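Local coordinates for protein pullulanase (Klebsiella oxytoca, PDB 2YOC) that hydrolyses alpha-1,6-glucosidic linkages in pullulan and related branched alpha-glucans, and is a substrate of the type 2 secretion system, at residues Asp206-Gln218 against Ser228-Asn240. Sequence-based numbering, arbitrary orientation.
Sequences DRYLKLTPTTVSQ and SSYAAFKLPDNAN
T212 and K234 form an antiparallel hydrogen-bonded pair joining two short strands, 212-214 and 232-234, whose axes approach to 4.2 Å at 126°. They belong to a mixed sheet in the pullulanase N2 domain, of the E-set clan. Strand 212-214 is an outermost strand of this sheet within the chain, though R207, L209 and L211, leading into it, bond backbone to backbone with strand 185-191; 232-234 also pairs with 174-176. Helix 218-223, starting at Q218, leads on towards 228-240. T212 N donates to K234 O (3.1 Å), and K234 N returns a shorter bond to T212 O (2.7 Å), both in the carbonyl plane. On the face of T212 and K234, these side chains run side by side and point the same way, T212 OG1 lying 3.4 Å from K234 CB. T214 CG2, set between its own backbone N and carbonyl carbon (chi1 of OG1 -163°), faces K234 N. P213 and F233, a non-hydrogen-bonded pair, share the other face; L211 CB meets F233 CB, and the F233 side chain also touches V186 of strand 185-191. Toward P236 the contact becomes apolar: L211 CD2 packs on L235 CG, and L209 crosses the P236 ring at about a right angle, CB against CG at 3.7 Å. L209 CD1 reaches on to L235 CD2 and A239 CB. K210 NZ bonds L211 O within its own segment and V186 O outside it, a double grip on the ammonium. Past strand 212-214, V216 packs on A232 CB and also touches L176; chi1 of -176° turns its CG2 anti to the carbonyl carbon, against S228 O (3.4 Å) and Y230 O (3.5 Å).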
loop_
_atom_site.group_PDB
_atom_site.type_symbol
_atom_site.label_atom_id
_atom_site.label_comp_id
_atom_site.label_asym_id
_atom_site.label_seq_id
_atom_site.Cartn_x
_atom_site.Cartn_y
_atom_site.Cartn_z
ATOM N N ASP B 206 -53.411 -27.448 -27.613
ATOM C CA ASP B 206 -53.176 -27.991 -26.266
ATOM C C ASP B 206 -53.712 -27.044 -25.210
ATOM O O ASP B 206 -53.706 -25.827 -25.394
ATOM C CB ASP B 206 -51.688 -28.231 -25.984
ATOM C CG ASP B 206 -50.976 -29.158 -26.934
ATOM O OD1 ASP B 206 -51.135 -30.390 -26.783
ATOM O OD2 ASP B 206 -50.067 -28.686 -27.643
ATOM N N ARG B 207 -54.178 -27.603 -24.101
ATOM C CA ARG B 207 -54.720 -26.860 -22.968
ATOM C C ARG B 207 -53.671 -25.817 -22.482
ATOM O O ARG B 207 -52.471 -26.049 -22.627
ATOM C CB ARG B 207 -54.997 -27.861 -21.829
ATOM C CG ARG B 207 -56.163 -28.849 -22.005
ATOM C CD ARG B 207 -57.160 -28.774 -20.845
ATOM N NE ARG B 207 -57.728 -27.423 -20.713
ATOM C CZ ARG B 207 -58.716 -27.077 -19.888
ATOM N NH1 ARG B 207 -59.282 -27.985 -19.099
ATOM N NH2 ARG B 207 -59.143 -25.821 -19.845
ATOM N N TYR B 208 -54.105 -24.685 -21.926
ATOM C CA TYR B 208 -53.160 -23.688 -21.419
ATOM C C TYR B 208 -53.725 -22.995 -20.207
ATOM O O TYR B 208 -54.857 -23.278 -19.823
ATOM C CB TYR B 208 -52.750 -22.654 -22.494
ATOM C CG TYR B 208 -53.902 -21.888 -23.108
ATOM C CD1 TYR B 208 -54.577 -22.381 -24.223
ATOM C CD2 TYR B 208 -54.335 -20.682 -22.564
ATOM C CE1 TYR B 208 -55.652 -21.693 -24.780
ATOM C CE2 TYR B 208 -55.397 -19.970 -23.129
ATOM C CZ TYR B 208 -56.056 -20.482 -24.236
ATOM O OH TYR B 208 -57.127 -19.816 -24.796
ATOM N N LEU B 209 -52.932 -22.087 -19.609
ATOM C CA LEU B 209 -53.331 -21.219 -18.502
ATOM C C LEU B 209 -52.889 -19.800 -18.876
ATOM O O LEU B 209 -51.811 -19.622 -19.469
ATOM C CB LEU B 209 -52.672 -21.593 -17.172
ATOM C CG LEU B 209 -52.700 -23.021 -16.642
ATOM C CD1 LEU B 209 -51.904 -23.094 -15.364
ATOM C CD2 LEU B 209 -54.111 -23.511 -16.376
ATOM N N LYS B 210 -53.704 -18.794 -18.533
ATOM C CA LYS B 210 -53.339 -17.425 -18.850
ATOM C C LYS B 210 -52.431 -16.844 -17.757
ATOM O O LYS B 210 -52.736 -16.936 -16.563
ATOM C CB LYS B 210 -54.585 -16.553 -19.157
ATOM C CG LYS B 210 -54.326 -15.062 -19.466
ATOM C CD LYS B 210 -53.824 -14.780 -20.906
ATOM C CE LYS B 210 -53.230 -13.390 -21.073
ATOM N NZ LYS B 210 -51.734 -13.391 -21.043
ATOM N N LEU B 211 -51.285 -16.298 -18.173
ATOM C CA LEU B 211 -50.361 -15.697 -17.223
ATOM C C LEU B 211 -50.520 -14.174 -17.206
ATOM O O LEU B 211 -50.818 -13.571 -18.234
ATOM C CB LEU B 211 -48.906 -16.138 -17.479
ATOM C CG LEU B 211 -48.662 -17.633 -17.525
ATOM C CD1 LEU B 211 -47.275 -17.919 -17.996
ATOM C CD2 LEU B 211 -48.890 -18.273 -16.157
ATOM N N THR B 212 -50.396 -13.568 -16.028
ATOM C CA THR B 212 -50.593 -12.131 -15.847
ATOM C C THR B 212 -49.324 -11.537 -15.283
ATOM O O THR B 212 -48.748 -12.139 -14.366
ATOM C CB THR B 212 -51.798 -11.833 -14.918
ATOM O OG1 THR B 212 -51.388 -11.951 -13.546
ATOM C CG2 THR B 212 -53.047 -12.719 -15.210
ATOM N N PRO B 213 -48.874 -10.355 -15.771
ATOM C CA PRO B 213 -47.640 -9.768 -15.223
ATOM C C PRO B 213 -47.726 -9.451 -13.732
ATOM O O PRO B 213 -48.729 -8.914 -13.250
ATOM C CB PRO B 213 -47.440 -8.515 -16.073
ATOM C CG PRO B 213 -48.793 -8.199 -16.616
ATOM C CD PRO B 213 -49.437 -9.511 -16.843
ATOM N N THR B 214 -46.695 -9.867 -12.998
ATOM C CA THR B 214 -46.559 -9.630 -11.557
ATOM C C THR B 214 -45.133 -9.246 -11.204
ATOM O O THR B 214 -44.276 -9.127 -12.085
ATOM C CB THR B 214 -47.132 -10.795 -10.714
ATOM O OG1 THR B 214 -47.320 -10.334 -9.371
ATOM C CG2 THR B 214 -46.266 -12.073 -10.762
ATOM N N THR B 215 -44.886 -9.030 -9.929
ATOM C CA THR B 215 -43.555 -8.698 -9.462
ATOM C C THR B 215 -42.946 -9.838 -8.659
ATOM O O THR B 215 -43.658 -10.504 -7.894
ATOM C CB THR B 215 -43.536 -7.329 -8.782
ATOM O OG1 THR B 215 -44.643 -7.218 -7.895
ATOM C CG2 THR B 215 -43.588 -6.182 -9.789
ATOM N N VAL B 216 -41.617 -10.068 -8.854
ATOM C CA VAL B 216 -40.843 -11.119 -8.159
ATOM C C VAL B 216 -41.044 -10.977 -6.628
ATOM O O VAL B 216 -40.801 -9.893 -6.068
ATOM C CB VAL B 216 -39.335 -11.089 -8.551
ATOM C CG1 VAL B 216 -38.567 -12.232 -7.922
ATOM C CG2 VAL B 216 -39.144 -11.120 -10.062
ATOM N N SER B 217 -41.521 -12.065 -5.975
ATOM C CA SER B 217 -41.715 -12.148 -4.521
ATOM C C SER B 217 -40.389 -12.001 -3.783
ATOM O O SER B 217 -39.339 -12.436 -4.281
ATOM C CB SER B 217 -42.313 -13.500 -4.145
ATOM O OG SER B 217 -42.331 -13.682 -2.740
ATOM N N GLN B 218 -40.464 -11.446 -2.562
ATOM C CA GLN B 218 -39.325 -11.280 -1.655
ATOM C C GLN B 218 -38.717 -12.660 -1.403
ATOM O O GLN B 218 -37.522 -12.836 -1.626
ATOM C CB GLN B 218 -39.781 -10.633 -0.340
ATOM C CG GLN B 218 -38.860 -9.530 0.146
ATOM C CD GLN B 218 -37.615 -10.053 0.827
ATOM O OE1 GLN B 218 -37.667 -10.710 1.883
ATOM N NE2 GLN B 218 -36.461 -9.720 0.256
ATOM N N SER B 228 -33.737 -12.899 -10.134
ATOM C CA SER B 228 -34.476 -11.750 -9.596
ATOM C C SER B 228 -34.847 -10.675 -10.628
ATOM O O SER B 228 -35.907 -10.060 -10.487
ATOM C CB SER B 228 -33.745 -11.149 -8.394
ATOM O OG SER B 228 -32.454 -10.709 -8.775
ATOM N N SER B 229 -33.998 -10.483 -11.672
ATOM C CA SER B 229 -34.196 -9.509 -12.744
ATOM C C SER B 229 -35.202 -10.006 -13.799
ATOM O O SER B 229 -35.771 -9.188 -14.523
ATOM C CB SER B 229 -32.860 -9.157 -13.394
ATOM O OG SER B 229 -32.324 -10.198 -14.202
ATOM N N TYR B 230 -35.425 -11.337 -13.882
ATOM C CA TYR B 230 -36.356 -11.984 -14.824
ATOM C C TYR B 230 -37.818 -11.529 -14.634
ATOM O O TYR B 230 -38.262 -11.322 -13.488
ATOM C CB TYR B 230 -36.306 -13.502 -14.651
ATOM C CG TYR B 230 -35.106 -14.207 -15.241
ATOM C CD1 TYR B 230 -33.845 -13.623 -15.218
ATOM C CD2 TYR B 230 -35.215 -15.496 -15.742
ATOM C CE1 TYR B 230 -32.731 -14.281 -15.738
ATOM C CE2 TYR B 230 -34.119 -16.152 -16.295
ATOM C CZ TYR B 230 -32.869 -15.550 -16.273
ATOM O OH TYR B 230 -31.775 -16.220 -16.793
ATOM N N ALA B 231 -38.557 -11.402 -15.766
ATOM C CA ALA B 231 -39.959 -10.994 -15.817
ATOM C C ALA B 231 -40.862 -12.009 -15.112
ATOM O O ALA B 231 -40.903 -13.185 -15.514
ATOM C CB ALA B 231 -40.396 -10.820 -17.267
ATOM N N ALA B 232 -41.592 -11.548 -14.065
ATOM C CA ALA B 232 -42.507 -12.380 -13.269
ATOM C C ALA B 232 -43.932 -12.431 -13.823
ATOM O O ALA B 232 -44.463 -11.404 -14.251
ATOM C CB ALA B 232 -42.526 -11.919 -11.813
ATOM N N PHE B 233 -44.545 -13.639 -13.795
ATOM C CA PHE B 233 -45.923 -13.891 -14.234
ATOM C C PHE B 233 -46.689 -14.726 -13.217
ATOM O O PHE B 233 -46.197 -15.769 -12.781
ATOM C CB PHE B 233 -45.968 -14.580 -15.609
ATOM C CG PHE B 233 -45.246 -13.810 -16.684
ATOM C CD1 PHE B 233 -43.893 -14.015 -16.917
ATOM C CD2 PHE B 233 -45.910 -12.858 -17.448
ATOM C CE1 PHE B 233 -43.223 -13.292 -17.911
ATOM C CE2 PHE B 233 -45.234 -12.145 -18.436
ATOM C CZ PHE B 233 -43.895 -12.363 -18.651
ATOM N N LYS B 234 -47.897 -14.261 -12.854
ATOM C CA LYS B 234 -48.808 -14.916 -11.906
ATOM C C LYS B 234 -49.631 -15.959 -12.645
ATOM O O LYS B 234 -50.155 -15.667 -13.722
ATOM C CB LYS B 234 -49.728 -13.873 -11.246
ATOM C CG LYS B 234 -50.398 -14.345 -9.968
ATOM C CD LYS B 234 -51.468 -13.377 -9.487
ATOM C CE LYS B 234 -52.026 -13.667 -8.102
ATOM N NZ LYS B 234 -51.099 -13.294 -6.990
ATOM N N LEU B 235 -49.723 -17.185 -12.087
ATOM C CA LEU B 235 -50.511 -18.288 -12.671
ATOM C C LEU B 235 -51.945 -18.112 -12.198
ATOM O O LEU B 235 -52.126 -17.545 -11.118
ATOM C CB LEU B 235 -50.001 -19.653 -12.167
ATOM C CG LEU B 235 -49.046 -20.421 -13.069
ATOM C CD1 LEU B 235 -47.595 -19.992 -12.828
ATOM C CD2 LEU B 235 -49.160 -21.915 -12.835
ATOM N N PRO B 236 -52.983 -18.644 -12.915
ATOM C CA PRO B 236 -54.361 -18.519 -12.401
ATOM C C PRO B 236 -54.547 -19.217 -11.053
ATOM O O PRO B 236 -53.724 -20.060 -10.672
ATOM C CB PRO B 236 -55.211 -19.150 -13.503
ATOM C CG PRO B 236 -54.301 -19.997 -14.262
ATOM C CD PRO B 236 -52.968 -19.357 -14.215
ATOM N N ASP B 237 -55.592 -18.838 -10.301
ATOM C CA ASP B 237 -55.838 -19.461 -8.998
ATOM C C ASP B 237 -56.396 -20.882 -9.112
ATOM O O ASP B 237 -56.141 -21.713 -8.241
ATOM C CB ASP B 237 -56.683 -18.564 -8.095
ATOM C CG ASP B 237 -56.008 -17.250 -7.766
ATOM O OD1 ASP B 237 -54.763 -17.253 -7.554
ATOM O OD2 ASP B 237 -56.716 -16.219 -7.715
ATOM N N ASN B 238 -57.088 -21.170 -10.232
ATOM C CA ASN B 238 -57.657 -22.480 -10.541
ATOM C C ASN B 238 -56.580 -23.505 -10.941
ATOM O O ASN B 238 -56.904 -24.684 -11.090
ATOM C CB ASN B 238 -58.721 -22.360 -11.657
ATOM C CG ASN B 238 -58.168 -21.965 -13.012
ATOM O OD1 ASN B 238 -58.018 -20.775 -13.319
ATOM N ND2 ASN B 238 -57.875 -22.951 -13.866
ATOM N N ALA B 239 -55.331 -23.062 -11.171
ATOM C CA ALA B 239 -54.241 -23.940 -11.600
ATOM C C ALA B 239 -54.019 -25.145 -10.664
ATOM O O ALA B 239 -53.916 -24.989 -9.444
ATOM C CB ALA B 239 -52.954 -23.145 -11.779
ATOM N N ASN B 240 -54.024 -26.345 -11.261
ATOM C CA ASN B 240 -53.787 -27.607 -10.578
ATOM C C ASN B 240 -52.303 -27.926 -10.738
ATOM O O ASN B 240 -51.902 -28.690 -11.626
ATOM C CB ASN B 240 -54.674 -28.723 -11.146
ATOM C CG ASN B 240 -54.496 -30.078 -10.506
ATOM O OD1 ASN B 240 -53.848 -30.252 -9.445
ATOM N ND2 ASN B 240 -55.099 -31.066 -11.145
#